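Local structure of IPT/TIG domain-containing protein (3TC9) at residues B[21-26]-B[32-37]; B[105-110]-B[374-379]; B[283-288]-B[292-297]. The protein is of uncertain function but probably serves as an auxiliary nutrient-binding protein, pairing an immunoglobulin-like IPT/TIG domain with a six-bladed beta-propeller. All blocks are in the same frame, centred on the assembly; numbering follows the deposited sequence.

Contact 1: residues B[21-26]-B[32-37]; sequences SEFSPK and TRMLLY. With EDO (1,2-ethanediol), chain S.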
loop_
_atom_site.group_PDB
_atom_site.type_symbol
_atom_site.label_atom_id
_atom_site.label_comp_id
_atom_site.label_asym_id
_atom_site.label_seq_id
_atom_site.Cartn_x
_atom_site.Cartn_y
_atom_site.Cartn_z
ATOM N N SER B 21 1.506 33.305 21.854
ATOM C CA SER B 21 0.070 33.201 22.089
ATOM C C SER B 21 -0.567 32.247 21.067
ATOM O O SER B 21 -1.484 31.512 21.424
ATOM C CB SER B 21 -0.605 34.569 22.057
ATOM O OG SER B 21 -0.478 35.220 20.807
ATOM N N GLU B 22 -0.092 32.254 19.811
ATOM C CA GLU B 22 -0.591 31.345 18.781
ATOM C C GLU B 22 0.294 31.345 17.538
ATOM O O GLU B 22 1.157 32.214 17.360
ATOM C CB GLU B 22 -2.076 31.626 18.386
ATOM C CG GLU B 22 -2.379 32.944 17.686
ATOM C CD GLU B 22 -3.854 33.209 17.442
ATOM O OE1 GLU B 22 -4.660 32.976 18.373
ATOM O OE2 GLU B 22 -4.199 33.669 16.327
ATOM N N PHE B 23 0.072 30.357 16.688
ATOM C CA PHE B 23 0.788 30.220 15.428
ATOM C C PHE B 23 -0.148 29.702 14.347
ATOM O O PHE B 23 -1.122 29.016 14.640
ATOM C CB PHE B 23 2.042 29.329 15.559
ATOM C CG PHE B 23 1.808 27.890 15.943
ATOM C CD1 PHE B 23 1.553 26.929 14.976
ATOM C CD2 PHE B 23 1.862 27.491 17.275
ATOM C CE1 PHE B 23 1.301 25.605 15.335
ATOM C CE2 PHE B 23 1.643 26.160 17.628
ATOM C CZ PHE B 23 1.351 25.229 16.655
ATOM N N SER B 24 0.177 30.004 13.089
ATOM C CA SER B 24 -0.579 29.531 11.938
ATOM C C SER B 24 0.342 29.411 10.706
ATOM O O SER B 24 1.265 30.206 10.579
ATOM C CB SER B 24 -1.767 30.445 11.653
ATOM O OG SER B 24 -1.387 31.660 11.025
ATOM N N PRO B 25 0.093 28.450 9.775
ATOM C CA PRO B 25 -0.931 27.396 9.851
ATOM C C PRO B 25 -0.527 26.340 10.874
ATOM O O PRO B 25 0.672 26.222 11.213
ATOM C CB PRO B 25 -0.974 26.844 8.423
ATOM C CG PRO B 25 0.431 27.038 7.909
ATOM C CD PRO B 25 0.948 28.297 8.580
ATOM N N LYS B 26 -1.536 25.570 11.366
ATOM C CA LYS B 26 -1.330 24.527 12.368
ATOM C C LYS B 26 -0.680 23.280 11.738
ATOM O O LYS B 26 -0.090 22.458 12.436
ATOM C CB LYS B 26 -2.664 24.159 13.052
ATOM C CG LYS B 26 -3.265 25.269 13.956
ATOM C CD LYS B 26 -2.658 25.301 15.361
ATOM C CE LYS B 26 -3.004 26.572 16.088
ATOM N NZ LYS B 26 -1.966 26.909 17.096
ATOM N N THR B 32 7.034 25.653 4.829
ATOM C CA THR B 32 5.795 26.350 5.190
ATOM C C THR B 32 6.174 27.648 5.880
ATOM O O THR B 32 7.017 27.640 6.786
ATOM C CB THR B 32 4.897 25.483 6.098
ATOM O OG1 THR B 32 4.416 24.357 5.379
ATOM C CG2 THR B 32 3.718 26.254 6.678
ATOM N N ARG B 33 5.539 28.754 5.436
ATOM C CA ARG B 33 5.729 30.091 6.003
ATOM C C ARG B 33 4.824 30.193 7.209
ATOM O O ARG B 33 3.607 30.222 7.077
ATOM C CB ARG B 33 5.448 31.192 4.951
ATOM C CG ARG B 33 5.587 32.644 5.450
ATOM C CD ARG B 33 5.236 33.633 4.342
ATOM N NE ARG B 33 5.256 35.032 4.777
ATOM C CZ ARG B 33 6.290 35.856 4.630
ATOM N NH1 ARG B 33 7.417 35.429 4.076
ATOM N NH2 ARG B 33 6.206 37.113 5.037
HETATM N N MSE B 34 5.409 30.146 8.391
HETATM C CA MSE B 34 4.635 30.197 9.627
HETATM C C MSE B 34 4.532 31.632 10.162
HETATM O O MSE B 34 5.463 32.402 10.052
HETATM C CB MSE B 34 5.269 29.263 10.677
HETATM C CG MSE B 34 4.544 29.259 12.014
HETATM SE SE MSE B 34 5.532 28.277 13.342
HETATM C CE MSE B 34 5.062 26.435 12.735
ATOM N N LEU B 35 3.402 31.949 10.759
ATOM C CA LEU B 35 3.137 33.225 11.410
ATOM C C LEU B 35 2.962 32.992 12.915
ATOM O O LEU B 35 2.019 32.311 13.323
ATOM C CB LEU B 35 1.876 33.890 10.797
ATOM C CG LEU B 35 1.232 35.084 11.542
ATOM C CD1 LEU B 35 2.222 36.210 11.785
ATOM C CD2 LEU B 35 0.004 35.597 10.761
ATOM N N LEU B 36 3.881 33.541 13.728
ATOM C CA LEU B 36 3.790 33.448 15.183
ATOM C C LEU B 36 3.215 34.721 15.778
ATOM O O LEU B 36 3.683 35.809 15.458
ATOM C CB LEU B 36 5.167 33.211 15.825
ATOM C CG LEU B 36 5.788 31.824 15.832
ATOM C CD1 LEU B 36 7.126 31.874 16.607
ATOM C CD2 LEU B 36 4.918 30.828 16.539
ATOM N N TYR B 37 2.270 34.585 16.690
ATOM C CA TYR B 37 1.735 35.703 17.450
ATOM C C TYR B 37 2.254 35.607 18.873
ATOM O O TYR B 37 2.492 34.513 19.381
ATOM C CB TYR B 37 0.195 35.727 17.443
ATOM C CG TYR B 37 -0.446 36.340 16.221
ATOM C CD1 TYR B 37 0.305 37.069 15.306
ATOM C CD2 TYR B 37 -1.805 36.184 15.971
ATOM C CE1 TYR B 37 -0.270 37.576 14.137
ATOM C CE2 TYR B 37 -2.403 36.741 14.838
ATOM C CZ TYR B 37 -1.628 37.435 13.921
ATOM O OH TYR B 37 -2.191 37.992 12.800
HETATM C C1 EDO S . -4.313 25.621 9.056
HETATM O O1 EDO S . -3.981 24.214 9.010
HETATM C C2 EDO S . -4.749 26.044 10.458
HETATM O O2 EDO S . -4.228 27.338 10.799
HETATM O O HOH W 1 -1.256 33.448 13.760
#
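The first beta hairpin of the immunoglobulin-like IPT/TIG domain makes this contact, where residues 21-26 run antiparallel to residues 32-37. Glu22 pairs with Tyr37 and Ser24 with Leu35 as hydrogen-bonded pairs; Phe23 and Leu36 form the non-hydrogen-bonded pair between them. Tyr37 N bonds Glu22 O at 2.7 Å, and Leu35 N reaches Ser24 O at 2.8 Å. At the open end a classic beta bulge sets both Ser21 and Glu22 against Tyr37. There Ser21 N bonds Tyr37 O at 2.9 Å from above the carbonyl plane, while Glu22 N makes a weak bond to the same oxygen.

On one face, Phe23 CB packs on Leu36 CD2 at 3.4 Å. Met34, a selenomethionine, sets its selenium obliquely to the Phe23 ring, 5.2 Å from the centroid, a Met-aromatic contact. Its CG is anti to the backbone N (chi1 179°) and its chain bends at chi3, which carries CE toward Phe23 CD1. Ile80 also touches Phe23 and Met34, and Leu82 touches Leu36, so this face turns into the domain core. On the other, Glu22 and Tyr37 lie side by side, with carboxylate and ring planes 20° apart. Glu22 OE2 comes to 3.5 Å from Tyr37 CD2. A water over one face of the Tyr37 ring lies 3.3 Å from Ser24 OG and gives a weak bond to Leu35 O.

Pro25, which follows a cis peptide bond, meets Thr32 CG2 through its CG at 3.6 Å. The chemistry implies a two-sided hairpin: apolar contacts bury one face, while the face of Glu22, Ser24, Leu35 and Tyr37 is mixed and more exposed.

Contact 2: residues B[105-110]-B[374-379]; sequences KKMLVT and TTFAGR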
loop_
_atom_site.group_PDB
_atom_site.type_symbol
_atom_site.label_atom_id
_atom_site.label_comp_id
_atom_site.label_asym_id
_atom_site.label_seq_id
_atom_site.Cartn_x
_atom_site.Cartn_y
_atom_site.Cartn_z
ATOM N N LYS B 105 5.395 14.980 5.798
ATOM C CA LYS B 105 6.555 14.704 4.959
ATOM C C LYS B 105 6.168 14.618 3.460
ATOM O O LYS B 105 5.056 14.204 3.094
ATOM C CB LYS B 105 7.231 13.382 5.348
ATOM C CG LYS B 105 7.893 13.313 6.702
ATOM C CD LYS B 105 8.398 11.881 6.938
ATOM C CE LYS B 105 9.082 11.659 8.268
ATOM N NZ LYS B 105 8.112 11.702 9.396
ATOM N N LYS B 106 7.126 14.976 2.595
ATOM C CA LYS B 106 6.938 14.885 1.155
ATOM C C LYS B 106 8.145 14.181 0.540
ATOM O O LYS B 106 9.135 13.907 1.212
ATOM C CB LYS B 106 6.689 16.264 0.515
ATOM C CG LYS B 106 7.881 17.204 0.530
ATOM C CD LYS B 106 7.512 18.451 -0.218
ATOM C CE LYS B 106 8.706 19.293 -0.497
ATOM N NZ LYS B 106 8.276 20.613 -1.019
HETATM N N MSE B 107 8.023 13.861 -0.731
HETATM C CA MSE B 107 9.078 13.240 -1.500
HETATM C C MSE B 107 10.048 14.298 -1.992
HETATM O O MSE B 107 9.658 15.418 -2.329
HETATM C CB MSE B 107 8.475 12.441 -2.667
HETATM C CG MSE B 107 7.899 11.118 -2.218
HETATM SE SE MSE B 107 7.381 10.042 -3.720
HETATM C CE MSE B 107 8.842 8.814 -3.712
ATOM N N LEU B 108 11.311 13.927 -2.039
ATOM C CA LEU B 108 12.422 14.733 -2.496
ATOM C C LEU B 108 13.328 13.944 -3.427
ATOM O O LEU B 108 13.453 12.727 -3.287
ATOM C CB LEU B 108 13.273 15.229 -1.277
ATOM C CG LEU B 108 12.588 16.167 -0.237
ATOM C CD1 LEU B 108 13.567 16.517 0.853
ATOM C CD2 LEU B 108 12.077 17.479 -0.868
ATOM N N VAL B 109 14.020 14.649 -4.319
ATOM C CA VAL B 109 15.072 14.074 -5.170
ATOM C C VAL B 109 16.372 14.289 -4.413
ATOM O O VAL B 109 16.617 15.390 -3.928
ATOM C CB VAL B 109 15.125 14.678 -6.620
ATOM C CG1 VAL B 109 16.251 14.048 -7.446
ATOM C CG2 VAL B 109 13.784 14.527 -7.329
ATOM N N THR B 110 17.179 13.248 -4.274
ATOM C CA THR B 110 18.484 13.323 -3.615
ATOM C C THR B 110 19.521 12.602 -4.450
ATOM O O THR B 110 19.152 11.941 -5.418
ATOM C CB THR B 110 18.443 12.743 -2.186
ATOM O OG1 THR B 110 18.041 11.370 -2.229
ATOM C CG2 THR B 110 17.572 13.588 -1.206
ATOM N N THR B 374 1.724 12.219 -17.315
ATOM C CA THR B 374 2.022 13.371 -16.454
ATOM C C THR B 374 3.535 13.393 -16.184
ATOM O O THR B 374 4.233 12.470 -16.594
ATOM C CB THR B 374 1.201 13.344 -15.153
ATOM O OG1 THR B 374 1.473 12.123 -14.493
ATOM C CG2 THR B 374 -0.323 13.501 -15.383
ATOM N N THR B 375 4.044 14.445 -15.501
ATOM C CA THR B 375 5.454 14.547 -15.165
ATOM C C THR B 375 5.592 14.378 -13.672
ATOM O O THR B 375 4.914 15.051 -12.895
ATOM C CB THR B 375 6.032 15.849 -15.695
ATOM O OG1 THR B 375 5.881 15.810 -17.106
ATOM C CG2 THR B 375 7.531 16.074 -15.295
ATOM N N PHE B 376 6.462 13.469 -13.268
ATOM C CA PHE B 376 6.665 13.198 -11.862
ATOM C C PHE B 376 7.737 14.078 -11.254
ATOM O O PHE B 376 7.527 14.643 -10.174
ATOM C CB PHE B 376 7.028 11.708 -11.685
ATOM C CG PHE B 376 7.259 11.226 -10.264
ATOM C CD1 PHE B 376 6.270 11.368 -9.292
ATOM C CD2 PHE B 376 8.427 10.551 -9.925
ATOM C CE1 PHE B 376 6.458 10.858 -8.001
ATOM C CE2 PHE B 376 8.611 10.036 -8.643
ATOM C CZ PHE B 376 7.617 10.168 -7.696
ATOM N N ALA B 377 8.908 14.174 -11.919
ATOM C CA ALA B 377 10.057 14.872 -11.342
ATOM C C ALA B 377 10.958 15.410 -12.393
ATOM O O ALA B 377 11.086 14.821 -13.455
ATOM C CB ALA B 377 10.851 13.923 -10.447
ATOM N N GLY B 378 11.603 16.524 -12.074
ATOM C CA GLY B 378 12.534 17.178 -12.981
ATOM C C GLY B 378 11.972 18.473 -13.495
ATOM O O GLY B 378 10.817 18.816 -13.207
ATOM N N ARG B 379 12.812 19.201 -14.268
ATOM C CA ARG B 379 12.496 20.480 -14.887
ATOM C C ARG B 379 12.202 21.572 -13.829
ATOM O O ARG B 379 11.529 22.542 -14.121
ATOM C CB ARG B 379 11.337 20.352 -15.918
ATOM C CG ARG B 379 11.581 19.273 -16.961
ATOM C CD ARG B 379 10.396 19.077 -17.865
ATOM N NE ARG B 379 10.176 20.219 -18.764
ATOM C CZ ARG B 379 10.725 20.347 -19.966
ATOM N NH1 ARG B 379 11.561 19.426 -20.422
ATOM N NH2 ARG B 379 10.441 21.397 -20.721
#
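Met107 and Phe376 meet with their side chains crossing at about a right angle. The selenium of Met107, a selenomethionine, comes to the edge of the Phe376 ring and not over its face. It lies 4.0 Å from Phe376 CZ. From the ring centroid the selenium is 5.3 Å away, in a direction 80° off the ring normal. This is an edge-on Met-aromatic contact, made at the far end of the ring. Phe376 holds CG anti to its own backbone N (chi1 -179°), and this carries CZ across to residues 105-110 although the CB of Phe376 does not face them. Met107 does point its CB at the other segment. Its chain then bends at chi3. The selenium makes the nearest approach, and Met107 CE stays close to the same ring end, 4.4 Å from Phe376 CZ.

Val109 and Ala377 make the second meeting, and here both side chains start out toward each other. Val109 CG2 stops 4.3 Å from Ala377 CB, a loose apolar touch. The two backbones stay well apart, with the CA atoms of Val109 and Ala377 8.0 Å from each other. The segments therefore pack through side chains and do not pair as strands.

Tyr355, edge-to-face, and Phe413 also pack against the Phe376 ring. Ile426, from strand 422-428, touches both Met107 and Val109.

Phe376 and Ala377 form a classic beta bulge against strand 363-367, and the chain turns a corner at Ala377. Strand 107-113 lies beside the C-terminal strand 422-428 and completes the last blade, the "velcro" closure typical of beta-propellers. Through this contact the closing blade packs on its neighbour, built from strands 334-341, 352-358, 363-367 and 372-376.

Contact 3: residues B[283-288]-B[292-297]; sequences YAYIVV and HYILRS. With EDO (1,2-ethanediol), chain T.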
loop_
_atom_site.group_PDB
_atom_site.type_symbol
_atom_site.label_atom_id
_atom_site.label_comp_id
_atom_site.label_asym_id
_atom_site.label_seq_id
_atom_site.Cartn_x
_atom_site.Cartn_y
_atom_site.Cartn_z
ATOM N N TYR B 283 0.678 -8.091 -20.777
ATOM C CA TYR B 283 1.044 -7.202 -21.875
ATOM C C TYR B 283 2.413 -6.643 -21.665
ATOM O O TYR B 283 2.963 -6.749 -20.580
ATOM C CB TYR B 283 0.015 -6.053 -22.037
ATOM C CG TYR B 283 0.052 -4.985 -20.961
ATOM C CD1 TYR B 283 0.847 -3.845 -21.105
ATOM C CD2 TYR B 283 -0.768 -5.071 -19.837
ATOM C CE1 TYR B 283 0.867 -2.848 -20.131
ATOM C CE2 TYR B 283 -0.801 -4.051 -18.887
ATOM C CZ TYR B 283 0.028 -2.949 -19.034
ATOM O OH TYR B 283 0.034 -1.972 -18.080
ATOM N N ALA B 284 2.949 -5.999 -22.699
ATOM C CA ALA B 284 4.212 -5.299 -22.627
ATOM C C ALA B 284 4.069 -3.938 -23.263
ATOM O O ALA B 284 3.248 -3.760 -24.164
ATOM C CB ALA B 284 5.312 -6.093 -23.317
ATOM N N TYR B 285 4.841 -2.967 -22.757
ATOM C CA TYR B 285 4.965 -1.661 -23.377
ATOM C C TYR B 285 6.157 -1.756 -24.314
ATOM O O TYR B 285 7.161 -2.399 -23.976
ATOM C CB TYR B 285 5.123 -0.512 -22.365
ATOM C CG TYR B 285 3.832 -0.066 -21.711
ATOM C CD1 TYR B 285 2.653 0.048 -22.448
ATOM C CD2 TYR B 285 3.790 0.266 -20.362
ATOM C CE1 TYR B 285 1.462 0.479 -21.855
ATOM C CE2 TYR B 285 2.599 0.667 -19.749
ATOM C CZ TYR B 285 1.437 0.782 -20.502
ATOM O OH TYR B 285 0.276 1.232 -19.911
ATOM N N ILE B 286 6.005 -1.212 -25.521
ATOM C CA ILE B 286 7.048 -1.149 -26.526
ATOM C C ILE B 286 7.397 0.343 -26.598
ATOM O O ILE B 286 6.574 1.156 -27.033
ATOM C CB ILE B 286 6.597 -1.806 -27.860
ATOM C CG1 ILE B 286 6.352 -3.327 -27.640
ATOM C CG2 ILE B 286 7.639 -1.546 -28.970
ATOM C CD1 ILE B 286 5.874 -4.128 -28.842
ATOM N N VAL B 287 8.567 0.705 -26.031
ATOM C CA VAL B 287 9.016 2.079 -25.897
ATOM C C VAL B 287 9.920 2.400 -27.048
ATOM O O VAL B 287 11.059 1.883 -27.096
ATOM C CB VAL B 287 9.699 2.281 -24.517
ATOM C CG1 VAL B 287 10.270 3.697 -24.343
ATOM C CG2 VAL B 287 8.735 1.919 -23.372
ATOM N N VAL B 288 9.417 3.276 -27.974
ATOM C CA VAL B 288 10.182 3.661 -29.171
ATOM C C VAL B 288 11.017 4.920 -28.880
ATOM O O VAL B 288 10.541 6.059 -28.963
ATOM C CB VAL B 288 9.358 3.788 -30.464
ATOM C CG1 VAL B 288 10.288 3.753 -31.675
ATOM C CG2 VAL B 288 8.334 2.661 -30.551
ATOM N N HIS B 292 9.588 8.590 -30.263
ATOM C CA HIS B 292 8.954 9.306 -29.145
ATOM C C HIS B 292 7.498 8.933 -28.895
ATOM O O HIS B 292 6.644 9.806 -28.705
ATOM C CB HIS B 292 9.113 10.809 -29.386
ATOM C CG HIS B 292 10.443 11.107 -29.986
ATOM N ND1 HIS B 292 11.604 10.957 -29.251
ATOM C CD2 HIS B 292 10.770 11.370 -31.275
ATOM C CE1 HIS B 292 12.597 11.205 -30.090
ATOM N NE2 HIS B 292 12.146 11.449 -31.321
ATOM N N TYR B 293 7.235 7.623 -28.811
ATOM C CA TYR B 293 5.894 7.121 -28.532
ATOM C C TYR B 293 5.991 5.722 -27.939
ATOM O O TYR B 293 7.052 5.074 -27.967
ATOM C CB TYR B 293 4.979 7.175 -29.786
ATOM C CG TYR B 293 5.200 6.103 -30.831
ATOM C CD1 TYR B 293 6.404 6.016 -31.528
ATOM C CD2 TYR B 293 4.171 5.247 -31.203
ATOM C CE1 TYR B 293 6.599 5.057 -32.525
ATOM C CE2 TYR B 293 4.352 4.289 -32.200
ATOM C CZ TYR B 293 5.573 4.183 -32.845
ATOM O OH TYR B 293 5.763 3.236 -33.826
ATOM N N ILE B 294 4.890 5.280 -27.344
ATOM C CA ILE B 294 4.810 3.976 -26.698
ATOM C C ILE B 294 3.617 3.190 -27.260
ATOM O O ILE B 294 2.542 3.742 -27.513
ATOM C CB ILE B 294 4.754 4.138 -25.141
ATOM C CG1 ILE B 294 5.977 4.946 -24.605
ATOM C CG2 ILE B 294 4.603 2.783 -24.418
ATOM C CD1 ILE B 294 5.866 5.437 -23.148
ATOM N N LEU B 295 3.820 1.888 -27.427
ATOM C CA LEU B 295 2.769 0.975 -27.873
ATOM C C LEU B 295 2.517 -0.071 -26.807
ATOM O O LEU B 295 3.388 -0.315 -25.972
ATOM C CB LEU B 295 3.146 0.283 -29.193
ATOM C CG LEU B 295 3.534 1.187 -30.364
ATOM C CD1 LEU B 295 5.004 1.195 -30.533
ATOM C CD2 LEU B 295 2.885 0.709 -31.655
ATOM N N ARG B 296 1.358 -0.703 -26.842
ATOM C CA ARG B 296 1.051 -1.817 -25.952
ATOM C C ARG B 296 0.879 -3.064 -26.800
ATOM O O ARG B 296 0.214 -3.012 -27.836
ATOM C CB ARG B 296 -0.201 -1.560 -25.117
ATOM C CG ARG B 296 -0.626 -2.737 -24.272
ATOM C CD ARG B 296 -1.716 -2.330 -23.333
ATOM N NE ARG B 296 -2.457 -3.501 -22.891
ATOM C CZ ARG B 296 -3.185 -3.543 -21.790
ATOM N NH1 ARG B 296 -3.270 -2.476 -21.001
ATOM N NH2 ARG B 296 -3.834 -4.644 -21.463
ATOM N N SER B 297 1.498 -4.170 -26.379
ATOM C CA SER B 297 1.378 -5.458 -27.066
ATOM C C SER B 297 0.800 -6.464 -26.079
ATOM O O SER B 297 1.447 -6.811 -25.089
ATOM C CB SER B 297 2.729 -5.911 -27.604
ATOM O OG SER B 297 2.641 -7.238 -28.087
HETATM C C1 EDO T . -3.375 -5.819 -16.556
HETATM O O1 EDO T . -2.939 -6.909 -15.734
HETATM C C2 EDO T . -4.059 -6.345 -17.817
HETATM O O2 EDO T . -4.742 -5.265 -18.476
HETATM O O HOH W 2 -2.425 0.126 -20.549
#
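Residues 283-288 and 292-297 form an antiparallel beta hairpin, the two middle strands of a four-stranded propeller blade. Backbone bonds tie them in register. Ala284 N bonds Ser297 O, and Ser297 N bonds Ala284 O, each at 2.9 Å. Ile286 N meets Leu295 O at 2.8 Å, and Leu295 N returns a bond to Ile286 O. Val288 N bonds Tyr293 O near the turn.

Apolar packing fills one face of the blade. Val288 CG2 touches both Tyr293 CE1 and Leu295 CD1 at 3.6 Å, and Ile286 CD1 rests on Ser297 CB. Tyr285 and Ile294 meet on the other face, where Ile294 CG2 approaches the ring obliquely.

Charge and ring interactions gather at Arg296. CG is anti to the backbone N (chi1 175°) and the chain runs extended from CG to NE, which carries the guanidinium over the Tyr283 ring. The planes are 10° apart and the centres 3.7 Å, a cation-pi stack. Asp298 forms a salt bridge with Arg296 NE. Tyr283 OH is bonded to Asp350.

Arg296 NH2 donates to O2 of a 1,2-ethanediol, probably from the crystallisation liquor. Arg296 NH1 donates at 2.8 Å to a water that also contacts Tyr285 OH.

Contacts 1 and 3 are both antiparallel hairpins held by backbone bonds, but they belong to different domains. Their centres are about 49 Å apart, on opposite sides of the chain's centre. Contact 1 is partly exposed in the IPT/TIG domain. Contact 3 is buried within one propeller blade and adds a cation-pi stack to its apolar packing. Contact 2 differs from both: it joins two blades through a few side chains, without strand pairing. It is partly buried and lies near the chain's centre. It spans far more sequence, with contact 3 lying between its two segments along the chain. Selenomethionine meets phenylalanine in contacts 1 and 2, obliquely in the first and at the ring edge in the second.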